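Local coordinates for N-terminal acetyltransferase-like protein (Chaetomium thermophilum, PDB 5NNP) that probably serves as the TPR-built auxiliary subunit of an N-terminal acetyltransferase A complex, holding partner chains for acetyl transfer to protein N-termini, at residues Trp81-Tyr84 against Gly85-Arg89; Ile197-Arg201 against Gly202-Arg206; Asp562-Asn565 against Leu566-Met570. All blocks are in the same frame, centred on the assembly; numbering follows the deposited sequence.

Interaction 1: residues Trp81-Tyr84 against Gly85-Arg89; sequences WHVY and GILYR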
loop_
_atom_site.group_PDB
_atom_site.type_symbol
_atom_site.label_atom_id
_atom_site.label_comp_id
_atom_site.label_asym_id
_atom_site.label_seq_id
_atom_site.Cartn_x
_atom_site.Cartn_y
_atom_site.Cartn_z
ATOM N N TRP A 81 28.873 23.390 -6.547
ATOM C CA TRP A 81 27.455 23.320 -6.226
ATOM C C TRP A 81 26.883 21.919 -6.492
ATOM O O TRP A 81 26.112 21.394 -5.687
ATOM C CB TRP A 81 26.687 24.398 -6.996
ATOM C CG TRP A 81 26.953 25.773 -6.424
ATOM C CD1 TRP A 81 27.776 26.737 -6.941
ATOM C CD2 TRP A 81 26.428 26.310 -5.202
ATOM N NE1 TRP A 81 27.786 27.843 -6.127
ATOM C CE2 TRP A 81 26.969 27.611 -5.052
ATOM C CE3 TRP A 81 25.557 25.821 -4.221
ATOM C CZ2 TRP A 81 26.665 28.433 -3.961
ATOM C CZ3 TRP A 81 25.249 26.651 -3.123
ATOM C CH2 TRP A 81 25.811 27.941 -3.009
ATOM N N HIS A 82 27.288 21.314 -7.605
ATOM C CA HIS A 82 26.907 19.941 -7.932
ATOM C C HIS A 82 27.284 18.966 -6.803
ATOM O O HIS A 82 26.451 18.179 -6.361
ATOM C CB HIS A 82 27.559 19.524 -9.250
ATOM C CG HIS A 82 26.998 18.274 -9.847
ATOM N ND1 HIS A 82 27.591 17.633 -10.919
ATOM C CD2 HIS A 82 25.906 17.541 -9.533
ATOM C CE1 HIS A 82 26.883 16.564 -11.239
ATOM N NE2 HIS A 82 25.855 16.483 -10.414
ATOM N N VAL A 83 28.527 19.040 -6.335
ATOM C CA VAL A 83 29.011 18.219 -5.225
ATOM C C VAL A 83 28.151 18.395 -3.970
ATOM O O VAL A 83 27.694 17.420 -3.357
ATOM C CB VAL A 83 30.487 18.558 -4.872
ATOM C CG1 VAL A 83 30.883 17.926 -3.561
ATOM C CG2 VAL A 83 31.417 18.103 -5.973
ATOM N N TYR A 84 27.950 19.654 -3.599
ATOM C CA TYR A 84 27.127 20.016 -2.453
ATOM C C TYR A 84 25.760 19.312 -2.528
ATOM O O TYR A 84 25.268 18.770 -1.541
ATOM C CB TYR A 84 26.974 21.541 -2.410
ATOM C CG TYR A 84 26.636 22.148 -1.059
ATOM C CD1 TYR A 84 27.342 21.794 0.087
ATOM C CD2 TYR A 84 25.643 23.127 -0.941
ATOM C CE1 TYR A 84 27.043 22.370 1.325
ATOM C CE2 TYR A 84 25.333 23.698 0.290
ATOM C CZ TYR A 84 26.035 23.317 1.414
ATOM O OH TYR A 84 25.739 23.893 2.623
ATOM N N GLY A 85 25.167 19.312 -3.717
ATOM C CA GLY A 85 23.899 18.647 -3.948
ATOM C C GLY A 85 23.986 17.140 -3.785
ATOM O O GLY A 85 23.154 16.528 -3.111
ATOM N N ILE A 86 25.008 16.547 -4.400
ATOM C CA ILE A 86 25.249 15.115 -4.307
ATOM C C ILE A 86 25.345 14.640 -2.856
ATOM O O ILE A 86 24.734 13.644 -2.488
ATOM C CB ILE A 86 26.530 14.731 -5.071
ATOM C CG1 ILE A 86 26.328 14.968 -6.569
ATOM C CG2 ILE A 86 26.905 13.274 -4.819
ATOM C CD1 ILE A 86 27.591 14.807 -7.382
ATOM N N LEU A 87 26.095 15.367 -2.034
ATOM C CA LEU A 87 26.175 15.066 -0.610
ATOM C C LEU A 87 24.785 15.071 0.033
ATOM O O LEU A 87 24.366 14.083 0.643
ATOM C CB LEU A 87 27.096 16.066 0.090
ATOM C CG LEU A 87 28.527 16.127 -0.456
ATOM C CD1 LEU A 87 29.388 17.125 0.308
ATOM C CD2 LEU A 87 29.152 14.752 -0.426
ATOM N N TYR A 88 24.076 16.184 -0.128
ATOM C CA TYR A 88 22.709 16.334 0.366
ATOM C C TYR A 88 21.788 15.224 -0.093
ATOM O O TYR A 88 21.070 14.640 0.707
ATOM C CB TYR A 88 22.124 17.664 -0.086
ATOM C CG TYR A 88 22.419 18.812 0.836
ATOM C CD1 TYR A 88 22.261 18.679 2.205
ATOM C CD2 TYR A 88 22.861 20.028 0.342
ATOM C CE1 TYR A 88 22.528 19.728 3.061
ATOM C CE2 TYR A 88 23.132 21.073 1.181
ATOM C CZ TYR A 88 22.962 20.926 2.543
ATOM O OH TYR A 88 23.233 21.979 3.398
ATOM N N ARG A 89 21.796 14.943 -1.388
ATOM C CA ARG A 89 20.960 13.877 -1.915
ATOM C C ARG A 89 21.327 12.544 -1.284
ATOM O O ARG A 89 20.463 11.712 -1.042
ATOM C CB ARG A 89 21.080 13.790 -3.429
ATOM C CG ARG A 89 20.200 12.735 -4.008
ATOM C CD ARG A 89 20.333 12.682 -5.494
ATOM N NE ARG A 89 21.604 12.113 -5.906
ATOM C CZ ARG A 89 21.932 11.885 -7.171
ATOM N NH1 ARG A 89 21.074 12.187 -8.133
ATOM N NH2 ARG A 89 23.112 11.357 -7.476
#
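Tyr84 and Tyr88, one turn apart on helix 78-90, meet ring to ring. The edge of Tyr88 is turned toward the face of Tyr84 in a T-shaped stack, with centroids 4.9 Å apart and planes at 67°. Tyr88 CE2 leads, standing over the Tyr84 face nearer the rim than the centre, 3.5 Å from Tyr84 CE2. With its CG anti to the backbone N (chi1 -157°), Tyr84 sets its ring alongside Tyr88, both side chains pointing the same way, and turns a face to the Tyr88 edge. A broad ring suits Tyr84, since it offers Tyr88 a flat face and also touches Lys68 and Leu71 of helix 60-73. This side is only partly buried, and the phenols tolerate that because their polar ends need not be shut away from water.

The tightly enclosed part lies at Val83, Gly85 and Leu87, all buried. Val83 CG1 and Leu87 CD1 touch at 4.2 Å, and these branched aliphatic groups pack against helices 44-55 and 60-73. Beneath them the helical bonds run regularly, such as Leu87 N to Val83 O at 2.9 Å. On the next flank, again only partly buried, a single methyl, Ile86 CD1, lies over one face of the His82 imidazole, 4.0 Å from its centroid, as a CH-pi contact, while Tyr101 meets the same histidine from helix 94-107.

Trp81, whose indole NE1 bonds to Met75 O, places its ring edge-to-face with Phe103 of helix 94-107. The spacing of Trp81, Gly85 and Tyr88 matches the tryptophan, glycine and tyrosine of the TPR consensus, consistent with this being the first helix of the predicted tetratricopeptide repeat 78-111.

Interaction 2: residues Ile197-Arg201 against Gly202-Arg206; sequences IIAER and GDIER
Ile198 O is reached by two backbone amides, both weakly: Asp203 N at 3.4 Å and Arg201 N at 3.2 Å. With the bond from Gly202 N to Ala199 O, the first of these closes a Schellman motif that ends helix 185-200. Gly202 has a positive phi of 96°, and a side chain there would jam against Arg201 O, which explains the glycine. Asp203 follows as N-cap of helix 204-214, its OD2 accepting a weak capping bond from Arg206 N.

Arg206 bends at chi3 and brings its guanidinium back over the turn. Branched isoleucine suits the place beneath: Ile198 CG2 sits over the centre of one face, 3.7 Å from Arg206 CZ, while Ile198 CG1 lies 3.5 Å from Arg206 NH2. At the guanidinium edge, Arg206 NH1 gives a salt bridge of 3.1 Å to Asp203 OD1. Small Ala199 meets Ile204 through CB and CD1, at 4.1 Å.

Arg201 and Arg206, NH1 to NH2 at 3.9 Å, share Glu166, each bound to a different carboxylate oxygen. A leucine in place of Arg206 would probably leave Asp203 OD1 and one Glu166 oxygen without their charged mate, and Ile198 CG2 without its flat cover. Glu166 and Asp203 probably offset the two guanidinium charges, so the close arginines need not repel, and Glu166 ties the turn to helix 162-175.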
loop_
_atom_site.group_PDB
_atom_site.type_symbol
_atom_site.label_atom_id
_atom_site.label_comp_id
_atom_site.label_asym_id
_atom_site.label_seq_id
_atom_site.Cartn_x
_atom_site.Cartn_y
_atom_site.Cartn_z
ATOM N N ILE A 197 -7.259 11.645 -18.945
ATOM C CA ILE A 197 -7.113 13.086 -18.726
ATOM C C ILE A 197 -8.349 13.854 -19.186
ATOM O O ILE A 197 -8.821 14.756 -18.490
ATOM C CB ILE A 197 -5.843 13.633 -19.418
ATOM C CG1 ILE A 197 -4.623 13.194 -18.607
ATOM C CG2 ILE A 197 -5.883 15.150 -19.514
ATOM C CD1 ILE A 197 -3.278 13.472 -19.250
ATOM N N ILE A 198 -8.884 13.482 -20.342
ATOM C CA ILE A 198 -10.131 14.065 -20.812
ATOM C C ILE A 198 -11.270 13.878 -19.804
ATOM O O ILE A 198 -12.045 14.788 -19.559
ATOM C CB ILE A 198 -10.553 13.463 -22.162
ATOM C CG1 ILE A 198 -9.494 13.766 -23.228
ATOM C CG2 ILE A 198 -11.924 14.003 -22.581
ATOM C CD1 ILE A 198 -9.779 13.166 -24.612
ATOM N N ALA A 199 -11.368 12.701 -19.202
ATOM C CA ALA A 199 -12.448 12.447 -18.265
ATOM C C ALA A 199 -12.223 13.245 -16.983
ATOM O O ALA A 199 -13.149 13.855 -16.453
ATOM C CB ALA A 199 -12.569 10.959 -17.974
ATOM N N GLU A 200 -10.986 13.265 -16.499
ATOM C CA GLU A 200 -10.683 14.068 -15.317
ATOM C C GLU A 200 -11.011 15.555 -15.550
ATOM O O GLU A 200 -11.339 16.266 -14.606
ATOM C CB GLU A 200 -9.220 13.902 -14.898
ATOM C CG GLU A 200 -8.920 12.554 -14.270
ATOM C CD GLU A 200 -7.583 12.518 -13.557
ATOM O OE1 GLU A 200 -7.143 11.397 -13.192
ATOM O OE2 GLU A 200 -6.985 13.605 -13.369
ATOM N N ARG A 201 -10.946 16.015 -16.800
ATOM C CA ARG A 201 -11.371 17.375 -17.094
ATOM C C ARG A 201 -12.892 17.466 -16.994
ATOM O O ARG A 201 -13.442 18.562 -16.958
ATOM C CB ARG A 201 -10.883 17.838 -18.472
ATOM C CG ARG A 201 -9.369 17.826 -18.577
ATOM C CD ARG A 201 -8.889 18.357 -19.906
ATOM N NE ARG A 201 -9.350 19.720 -20.117
ATOM C CZ ARG A 201 -9.282 20.361 -21.275
ATOM N NH1 ARG A 201 -8.777 19.748 -22.344
ATOM N NH2 ARG A 201 -9.731 21.604 -21.366
ATOM N N GLY A 202 -13.567 16.316 -16.930
ATOM C CA GLY A 202 -14.997 16.286 -16.653
ATOM C C GLY A 202 -15.849 16.197 -17.898
ATOM O O GLY A 202 -17.064 16.360 -17.844
ATOM N N ASP A 203 -15.197 15.938 -19.026
ATOM C CA ASP A 203 -15.865 15.854 -20.317
ATOM C C ASP A 203 -16.163 14.400 -20.682
ATOM O O ASP A 203 -15.515 13.825 -21.553
ATOM C CB ASP A 203 -14.996 16.494 -21.389
ATOM C CG ASP A 203 -15.803 17.093 -22.515
ATOM O OD1 ASP A 203 -15.338 18.102 -23.088
ATOM O OD2 ASP A 203 -16.892 16.559 -22.828
ATOM N N ILE A 204 -17.137 13.806 -20.004
ATOM C CA ILE A 204 -17.417 12.391 -20.182
ATOM C C ILE A 204 -17.913 12.108 -21.596
ATOM O O ILE A 204 -17.630 11.068 -22.177
ATOM C CB ILE A 204 -18.446 11.892 -19.152
ATOM C CG1 ILE A 204 -17.923 12.137 -17.733
ATOM C CG2 ILE A 204 -18.734 10.420 -19.365
ATOM C CD1 ILE A 204 -16.555 11.562 -17.491
ATOM N N GLU A 205 -18.651 13.049 -22.150
ATOM C CA GLU A 205 -19.110 12.927 -23.522
ATOM C C GLU A 205 -17.928 12.763 -24.487
ATOM O O GLU A 205 -17.937 11.914 -25.372
ATOM C CB GLU A 205 -19.938 14.155 -23.895
ATOM C CG GLU A 205 -20.407 14.185 -25.331
ATOM C CD GLU A 205 -21.526 13.206 -25.583
ATOM O OE1 GLU A 205 -22.292 12.944 -24.634
ATOM O OE2 GLU A 205 -21.636 12.700 -26.721
ATOM N N ARG A 206 -16.905 13.583 -24.309
ATOM C CA ARG A 206 -15.786 13.580 -25.233
ATOM C C ARG A 206 -14.882 12.377 -25.019
ATOM O O ARG A 206 -14.321 11.834 -25.975
ATOM C CB ARG A 206 -14.981 14.863 -25.087
ATOM C CG ARG A 206 -14.204 15.233 -26.323
ATOM C CD ARG A 206 -13.581 16.582 -26.148
ATOM N NE ARG A 206 -12.160 16.502 -25.822
ATOM C CZ ARG A 206 -11.620 17.024 -24.730
ATOM N NH1 ARG A 206 -12.377 17.657 -23.838
ATOM N NH2 ARG A 206 -10.321 16.921 -24.536
#

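Interaction 3: residues Asp562-Asn565 against Leu566-Met570; sequences DAVN and LYLSM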
loop_
_atom_site.group_PDB
_atom_site.type_symbol
_atom_site.label_atom_id
_atom_site.label_comp_id
_atom_site.label_asym_id
_atom_site.label_seq_id
_atom_site.Cartn_x
_atom_site.Cartn_y
_atom_site.Cartn_z
ATOM N N ASP A 562 1.038 4.433 19.232
ATOM C CA ASP A 562 1.742 3.787 20.342
ATOM C C ASP A 562 2.896 4.662 20.836
ATOM O O ASP A 562 2.971 4.985 22.015
ATOM C CB ASP A 562 2.289 2.406 19.951
ATOM C CG ASP A 562 1.195 1.392 19.629
ATOM O OD1 ASP A 562 0.002 1.628 19.916
ATOM O OD2 ASP A 562 1.540 0.330 19.079
ATOM N N ALA A 563 3.804 5.023 19.933
ATOM C CA ALA A 563 4.906 5.937 20.267
ATOM C C ALA A 563 4.433 7.182 21.042
ATOM O O ALA A 563 4.999 7.529 22.070
ATOM C CB ALA A 563 5.653 6.369 18.993
ATOM N N VAL A 564 3.396 7.849 20.546
ATOM C CA VAL A 564 2.957 9.103 21.142
ATOM C C VAL A 564 2.434 8.867 22.558
ATOM O O VAL A 564 2.764 9.613 23.482
ATOM C CB VAL A 564 1.883 9.796 20.268
ATOM C CG1 VAL A 564 1.154 10.868 21.052
ATOM C CG2 VAL A 564 2.531 10.392 19.008
ATOM N N ASN A 565 1.645 7.814 22.730
ATOM C CA ASN A 565 1.181 7.411 24.052
ATOM C C ASN A 565 2.311 7.029 25.022
ATOM O O ASN A 565 2.233 7.313 26.221
ATOM C CB ASN A 565 0.200 6.246 23.921
ATOM C CG ASN A 565 -1.174 6.697 23.471
ATOM O OD1 ASN A 565 -1.567 7.854 23.675
ATOM N ND2 ASN A 565 -1.921 5.784 22.864
ATOM N N LEU A 566 3.361 6.395 24.509
ATOM C CA LEU A 566 4.477 5.975 25.346
ATOM C C LEU A 566 5.361 7.159 25.743
ATOM O O LEU A 566 5.916 7.174 26.845
ATOM C CB LEU A 566 5.308 4.906 24.633
ATOM C CG LEU A 566 6.526 4.334 25.365
ATOM C CD1 LEU A 566 6.170 3.873 26.784
ATOM C CD2 LEU A 566 7.164 3.192 24.555
ATOM N N TYR A 567 5.491 8.151 24.864
ATOM C CA TYR A 567 6.237 9.370 25.212
ATOM C C TYR A 567 5.470 10.201 26.247
ATOM O O TYR A 567 6.065 10.777 27.159
ATOM C CB TYR A 567 6.533 10.226 23.971
ATOM C CG TYR A 567 7.723 9.768 23.141
ATOM C CD1 TYR A 567 8.984 9.638 23.711
ATOM C CD2 TYR A 567 7.587 9.487 21.783
ATOM C CE1 TYR A 567 10.071 9.230 22.962
ATOM C CE2 TYR A 567 8.674 9.073 21.025
ATOM C CZ TYR A 567 9.912 8.952 21.620
ATOM O OH TYR A 567 10.994 8.550 20.869
ATOM N N LEU A 568 4.150 10.270 26.082
ATOM C CA LEU A 568 3.270 10.920 27.041
ATOM C C LEU A 568 3.428 10.303 28.430
ATOM O O LEU A 568 3.491 11.007 29.450
ATOM C CB LEU A 568 1.821 10.803 26.587
ATOM C CG LEU A 568 1.310 11.899 25.665
ATOM C CD1 LEU A 568 -0.061 11.526 25.097
ATOM C CD2 LEU A 568 1.273 13.225 26.421
ATOM N N SER A 569 3.474 8.975 28.450
ATOM C CA SER A 569 3.683 8.239 29.685
ATOM C C SER A 569 5.043 8.582 30.283
ATOM O O SER A 569 5.146 8.874 31.474
ATOM C CB SER A 569 3.571 6.738 29.434
ATOM O OG SER A 569 4.244 6.004 30.440
ATOM N N MET A 570 6.082 8.549 29.449
ATOM C CA MET A 570 7.431 8.895 29.892
ATOM C C MET A 570 7.513 10.323 30.417
ATOM O O MET A 570 8.313 10.612 31.303
ATOM C CB MET A 570 8.442 8.710 28.758
ATOM C CG MET A 570 8.630 7.275 28.312
ATOM S SD MET A 570 9.497 7.193 26.726
ATOM C CE MET A 570 11.080 7.926 27.153
#
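Val564 and Leu568 meet because their side chains run along the same flank of helix 554-572: CG1 of Val564 is anti to its own amide nitrogen (chi1 164°), where CD1 of Leu568 can reach it. The result is a methyl-to-methyl contact, Val564 CG1 to Leu568 CD1, at 4.3 Å. Leu568 also lays its inner carbons beside the backbone of the preceding turn, with Leu568 CG 3.5 Å from Val564 O. That oxygen is already taken by the amide Leu568 N, at 3.0 Å.

Tyr567 makes a similar approach one residue earlier. Its CG stands anti to the carbonyl carbon (chi1 -81°), which places the ring carbon Tyr567 CD2 3.3 Å from Ala563 O, the acceptor of the Tyr567 amide. Ala563 is buried and suits its place by being small, since Phe661 of helix 654-668 packs on it.

Helix 554-572 is packed between helices 503-523, 654-668 and 673-685, consistent with the helical superhelix expected of this TPR-clan auxiliary-subunit family. Here Leu566 and Tyr567 reach Leu507 of helix 503-523, while Val564 meets Ala678 and Val682 of helix 673-685, so apolar residues are called for on several sides. Tyr567 suits its place by pairing an apolar ring with a polar end: the ring lies among Pro654, Asp657 and Ala658, and the phenol oxygen is hydrogen-bonded to NE2 of His511.

On the solvent side the chemistry turns polar. Asn565 is exposed, and Asn565 OD1 passes 4.2 Å from Leu568 CD1. The backbone oxygen Asn565 O receives Ser569 N at 3.0 Å, and Ser569, whose short polar side chain fits a partly exposed position, bonds through OG to NZ of Lys573.

The three contacts come in series along one chain that is largely helical, with no strand. Interaction 1 lies within helix 78-90 of the N-terminal TPR region, interaction 2 at the turn between helices 185-200 and 204-214, and interaction 3 within helix 554-572. The centre of residues 81-89 is about 42 Å from that of residues 197-206 and about 37 Å from that of residues 562-570. The latter two centres are about 48 Å apart, on opposite sides of the chain's centre, and no contact touches another. Two thus lie within helices and one at a helix-helix junction, consistent with an extended helical-repeat scaffold.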